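Local coordinates for alpha-1,6-mannanase (Bacteroides thetaiotaomicron, PDB 4V1S), which probably hydrolyses alpha-1,6-linked mannan backbones, as a family 76 glycoside hydrolase homologue of a gut bacterium that uses polysaccharides, at residues K349-N354 and T363-L369. Residues are numbered along the deposited sequence; the frame is centred on the assembly and turned at random. Where two conformers were deposited one is given.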
# COMPACT_ATOMS: atom_id res chain seq x y z
N LYS A 349 -6.91 8.69 -19.28
CA LYS A 349 -7.26 7.49 -20.03
C LYS A 349 -8.06 6.42 -19.27
O LYS A 349 -8.84 5.67 -19.88
CB LYS A 349 -6.01 6.85 -20.62
CG LYS A 349 -5.33 7.72 -21.65
CD LYS A 349 -6.23 7.88 -22.87
CE LYS A 349 -5.64 8.76 -23.97
NZ LYS A 349 -6.56 8.74 -25.15
N LEU A 350 -7.92 6.37 -17.95
CA LEU A 350 -8.66 5.35 -17.18
C LEU A 350 -9.99 5.81 -16.59
O LEU A 350 -10.93 5.03 -16.53
CB LEU A 350 -7.79 4.75 -16.08
CG LEU A 350 -6.49 4.09 -16.56
CD1 LEU A 350 -5.73 3.54 -15.36
CD2 LEU A 350 -6.75 2.97 -17.58
N ARG A 351 -10.04 7.07 -16.13
CA ARG A 351 -11.26 7.64 -15.58
C ARG A 351 -12.38 7.52 -16.61
O ARG A 351 -12.22 7.90 -17.78
CB ARG A 351 -11.05 9.11 -15.23
CG ARG A 351 -12.23 9.77 -14.53
CD ARG A 351 -11.91 11.22 -14.18
NE ARG A 351 -12.61 12.19 -15.02
CZ ARG A 351 -12.08 12.84 -16.06
NH1 ARG A 351 -10.82 12.63 -16.45
NH2 ARG A 351 -12.83 13.71 -16.71
N ASP A 352 -13.51 7.01 -16.17
CA ASP A 352 -14.64 6.86 -17.10
C ASP A 352 -15.54 8.11 -17.07
O ASP A 352 -15.24 9.08 -16.38
CB ASP A 352 -15.39 5.52 -16.91
CG ASP A 352 -16.41 5.52 -15.76
OD1 ASP A 352 -16.62 6.54 -15.07
OD2 ASP A 352 -17.01 4.43 -15.56
N GLY A 353 -16.62 8.08 -17.84
CA GLY A 353 -17.49 9.24 -17.99
C GLY A 353 -18.31 9.56 -16.75
O GLY A 353 -18.89 10.65 -16.66
N ASN A 354 -18.34 8.62 -15.79
CA ASN A 354 -18.98 8.83 -14.49
C ASN A 354 -17.99 9.12 -13.37
O ASN A 354 -18.36 9.15 -12.19
CB ASN A 354 -19.83 7.61 -14.14
CG ASN A 354 -20.96 7.39 -15.14
OD1 ASN A 354 -21.25 6.27 -15.55
ND2 ASN A 354 -21.57 8.48 -15.55
N THR A 363 -4.90 -0.49 -19.84
CA THR A 363 -5.57 -0.17 -21.10
C THR A 363 -6.60 0.96 -20.91
O THR A 363 -7.34 0.97 -19.92
CB THR A 363 -6.24 -1.41 -21.70
OG1 THR A 363 -7.24 -1.90 -20.82
CG2 THR A 363 -5.26 -2.52 -21.89
N PRO A 364 -6.64 1.93 -21.84
CA PRO A 364 -7.63 3.00 -21.69
C PRO A 364 -9.05 2.48 -21.59
O PRO A 364 -9.42 1.46 -22.20
CB PRO A 364 -7.44 3.83 -22.96
CG PRO A 364 -6.04 3.58 -23.37
CD PRO A 364 -5.74 2.16 -22.98
N THR A 365 -9.84 3.19 -20.80
CA THR A 365 -11.23 2.89 -20.63
C THR A 365 -12.01 3.41 -21.83
O THR A 365 -11.84 4.55 -22.24
CB THR A 365 -11.74 3.53 -19.34
OG1 THR A 365 -11.03 2.94 -18.24
CG2 THR A 365 -13.23 3.30 -19.16
N THR A 366 -12.84 2.55 -22.41
CA THR A 366 -13.62 2.92 -23.60
C THR A 366 -15.13 2.90 -23.42
O THR A 366 -15.86 3.34 -24.29
CB THR A 366 -13.23 2.03 -24.81
OG1 THR A 366 -13.38 0.65 -24.46
CG2 THR A 366 -11.78 2.30 -25.19
N SER A 367 -15.60 2.36 -22.30
CA SER A 367 -17.01 2.41 -21.96
C SER A 367 -17.14 2.51 -20.44
O SER A 367 -16.22 2.16 -19.69
CB SER A 367 -17.75 1.18 -22.49
OG SER A 367 -17.19 -0.01 -21.98
N ASN A 368 -18.27 3.02 -20.00
CA ASN A 368 -18.45 3.27 -18.58
C ASN A 368 -18.60 1.98 -17.80
O ASN A 368 -19.20 1.01 -18.28
CB ASN A 368 -19.63 4.21 -18.35
CG ASN A 368 -19.37 5.60 -18.88
OD1 ASN A 368 -18.21 6.00 -19.10
ND2 ASN A 368 -20.42 6.36 -19.09
N LEU A 369 -18.02 1.97 -16.61
CA LEU A 369 -18.03 0.79 -15.75
C LEU A 369 -19.40 0.57 -15.14
O LEU A 369 -20.08 1.52 -14.76
CB LEU A 369 -17.00 0.97 -14.63
CG LEU A 369 -15.58 1.07 -15.18
CD1 LEU A 369 -14.69 1.76 -14.18
CD2 LEU A 369 -15.04 -0.29 -15.56
O HOH W 1 -9.96 6.45 -22.43
O HOH W 2 -19.42 4.22 -14.45
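The last turn of helix 334-350 and the Asx turn that follows it are tied to the loop leading on to helix 374-394, and Thr365 and Asp352 do most of the tying. At the helix end, where backbone carbonyls lack amide donors from a next helical turn, Thr365 supplies two donors, its backbone amide and its hydroxyl: N binds Lys349 O (2.8 Å, nearly straight) and OG1 donates to Leu350 O at 2.7 Å. Threonine suits the place because OG1, anti to its own carbonyl carbon (chi1 -63°), swings up to the helix while CG2 lies against Asp352 CB. A water donating to both Lys349 O and Thr365 O adds a bridge, and Leu350 lays CD2 beside Thr363 O, its side chain also packing on Phe345, Pro358 and Trp361.

Beyond the helix, the carboxylate of Asp352 works in two directions. OD1 takes Asn354 N from above the carboxylate plane (2.8 Å), closing the Asx turn, and also accepts from Arg356 N; OD2 reaches across to the 363-369 segment, where its anti lone pair receives Leu369 N at 2.9 Å. In return Asn368 OD1 accepts Gly353 N (2.9 Å), which approaches from above the amide plane, and the amide and carboxylate planes stand 57° apart. Glycine fits here, since a CB would come tight against that same OD1. With an alanine at Asp352, Leu369 N would probably lose its OD2 partner, and Asn354 N and Arg356 N their OD1, so that the turn could drift from the 363-369 segment.

The arrangement is an Asx turn just after a helix C-terminus, in the loop joining consecutive helices at the surface of what is probably the (alpha/alpha)6 barrel expected for family GH76.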